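PDB 5G5G: putative xanthine dehydrogenase YAGS fad-binding subunit from Escherichia coli, which binds a molybdenum-pterin cytosine dinucleotide cofactor and probably oxidises aldehydes as the large subunit of a periplasmic aldehyde oxidase. Local coordinates for residues L444-A449 and S571-T576. Sequence-based numbering, arbitrary orientation.
Sequences LEKSGA and SIEFGT
Two strands of the molybdopterin cofactor-binding domain, 447-453 and 566-574, are antiparallel neighbours in a five-stranded mixed sheet, with 166° between the N-to-C directions of the segments 447-449 and 571-574, and Ser447 faces Ile572 in a hydrogen-bonded pair. Two backbone bonds define it: Ser447 N to Ile572 O at 3.1 Å, and Ile572 N to Ser447 O at 2.9 Å. The next pair, Gly448 with Ser571, is non-hydrogen-bonded; Ser571 OG lies 3.2 Å from Gly448 CA, packed closely against the glycine backbone.

Beyond the paired residues, chain 444-446 is no longer strand, and side chains take over. Leu444 crosses Phe574 at about a right angle, its CB 3.9 Å from the ring centroid and 22° off the normal, a CH-pi contact over one face; Leu444 CG sits over Phe574 CD1 and CG, and Leu444 CD1 reaches Phe574 CE1 at 3.8 Å. The ring edge meets backbone instead, Glu445 O standing 3.3 Å from Phe574 CE2. An alanine in place of Phe574 is likely to leave Leu444 without its aromatic partner and a gap beside the Glu445 carbonyl.

Beside strand 566-574, on the side away from 447-453, lies the short strand 2-3: backbone bonds join Ser571 to Met1 and Glu573 to Met1 and Phe3. Helix 511-534 packs on the face that carries the Ser447 and Ile572 side chains. Lys446, with CG anti to its own N (chi1 -179°) and the chain extended beyond, lies alongside Glu573, both pointing the same way. Their salt bridge is long, with 3.7 Å between Lys446 NZ and Glu573 OE2, and the lysine's CE also rests against Ser571 CB.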
loop_
_atom_site.group_PDB
_atom_site.type_symbol
_atom_site.label_atom_id
_atom_site.label_comp_id
_atom_site.label_asym_id
_atom_site.label_seq_id
_atom_site.Cartn_x
_atom_site.Cartn_y
_atom_site.Cartn_z
ATOM N N LEU C 444 11.961 -7.372 24.797
ATOM C CA LEU C 444 13.098 -6.584 25.191
ATOM C C LEU C 444 14.333 -7.122 24.499
ATOM O O LEU C 444 14.512 -8.318 24.453
ATOM C CB LEU C 444 13.337 -6.698 26.684
ATOM C CG LEU C 444 12.340 -6.069 27.665
ATOM C CD1 LEU C 444 11.974 -4.652 27.274
ATOM C CD2 LEU C 444 11.097 -6.922 27.834
ATOM N N GLU C 445 15.206 -6.234 24.054
ATOM C CA GLU C 445 16.434 -6.582 23.362
ATOM C C GLU C 445 17.478 -5.513 23.708
ATOM O O GLU C 445 17.125 -4.361 24.005
ATOM C CB GLU C 445 16.196 -6.614 21.858
ATOM C CG GLU C 445 15.273 -7.717 21.313
ATOM C CD GLU C 445 15.794 -9.151 21.508
ATOM O OE1 GLU C 445 17.047 -9.358 21.488
ATOM O OE2 GLU C 445 14.933 -10.072 21.697
ATOM N N LYS C 446 18.747 -5.906 23.765
ATOM C CA LYS C 446 19.816 -4.971 24.049
ATOM C C LYS C 446 19.898 -3.835 23.034
ATOM O O LYS C 446 19.731 -4.075 21.817
ATOM C CB LYS C 446 21.161 -5.733 24.039
ATOM C CG LYS C 446 22.391 -4.895 24.336
ATOM C CD LYS C 446 23.683 -5.709 24.231
ATOM C CE LYS C 446 24.895 -4.898 24.717
ATOM N NZ LYS C 446 26.176 -5.662 24.598
ATOM N N SER C 447 20.192 -2.617 23.513
ATOM C CA SER C 447 20.275 -1.482 22.644
ATOM C C SER C 447 21.204 -0.439 23.175
ATOM O O SER C 447 21.200 -0.158 24.369
ATOM C CB SER C 447 18.890 -0.882 22.445
ATOM O OG SER C 447 18.871 0.083 21.384
ATOM N N GLY C 448 21.984 0.178 22.292
ATOM C CA GLY C 448 22.980 1.169 22.684
ATOM C C GLY C 448 22.926 2.472 21.923
ATOM O O GLY C 448 22.261 2.581 20.896
ATOM N N ALA C 449 23.633 3.456 22.466
ATOM C CA ALA C 449 23.658 4.791 21.917
ATOM C C ALA C 449 24.872 5.553 22.393
ATOM O O ALA C 449 25.470 5.241 23.416
ATOM C CB ALA C 449 22.382 5.541 22.302
ATOM N N SER C 571 25.004 0.906 26.560
ATOM C CA SER C 571 23.881 0.090 26.192
ATOM C C SER C 571 23.054 -0.282 27.420
ATOM O O SER C 571 23.559 -0.302 28.541
ATOM C CB SER C 571 24.356 -1.187 25.522
ATOM O OG SER C 571 24.930 -0.869 24.261
ATOM N N ILE C 572 21.792 -0.567 27.151
ATOM C CA ILE C 572 20.934 -1.249 28.087
ATOM C C ILE C 572 20.810 -2.717 27.731
ATOM O O ILE C 572 20.610 -3.070 26.546
ATOM C CB ILE C 572 19.590 -0.549 28.189
ATOM C CG1 ILE C 572 18.807 -1.167 29.349
ATOM C CG2 ILE C 572 18.780 -0.569 26.912
ATOM C CD1 ILE C 572 18.065 -0.199 30.172
ATOM N N GLU C 573 20.868 -3.561 28.758
ATOM C CA GLU C 573 20.648 -4.995 28.634
ATOM C C GLU C 573 19.566 -5.368 29.602
ATOM O O GLU C 573 19.417 -4.708 30.616
ATOM C CB GLU C 573 21.897 -5.762 29.058
ATOM C CG GLU C 573 23.106 -5.510 28.192
ATOM C CD GLU C 573 24.263 -6.397 28.605
ATOM O OE1 GLU C 573 24.549 -6.456 29.813
ATOM O OE2 GLU C 573 24.855 -7.024 27.726
ATOM N N PHE C 574 18.853 -6.438 29.292
ATOM C CA PHE C 574 17.677 -6.850 30.075
ATOM C C PHE C 574 17.849 -8.211 30.704
ATOM O O PHE C 574 18.316 -9.125 30.073
ATOM C CB PHE C 574 16.436 -6.806 29.209
ATOM C CG PHE C 574 16.080 -5.430 28.754
ATOM C CD1 PHE C 574 15.305 -4.599 29.546
ATOM C CD2 PHE C 574 16.594 -4.920 27.566
ATOM C CE1 PHE C 574 15.011 -3.284 29.139
ATOM C CE2 PHE C 574 16.299 -3.613 27.140
ATOM C CZ PHE C 574 15.499 -2.801 27.935
ATOM N N GLY C 575 17.515 -8.318 31.981
ATOM C CA GLY C 575 17.613 -9.579 32.749
ATOM C C GLY C 575 16.338 -10.401 32.607
ATOM O O GLY C 575 15.753 -10.440 31.546
ATOM N N THR C 576 15.892 -11.005 33.691
ATOM C CA THR C 576 14.816 -11.990 33.674
ATOM C C THR C 576 13.404 -11.486 34.000
ATOM O O THR C 576 12.526 -12.314 34.250
ATOM C CB THR C 576 15.127 -13.117 34.680
ATOM O OG1 THR C 576 15.253 -12.582 36.004
ATOM C CG2 THR C 576 16.409 -13.808 34.312
#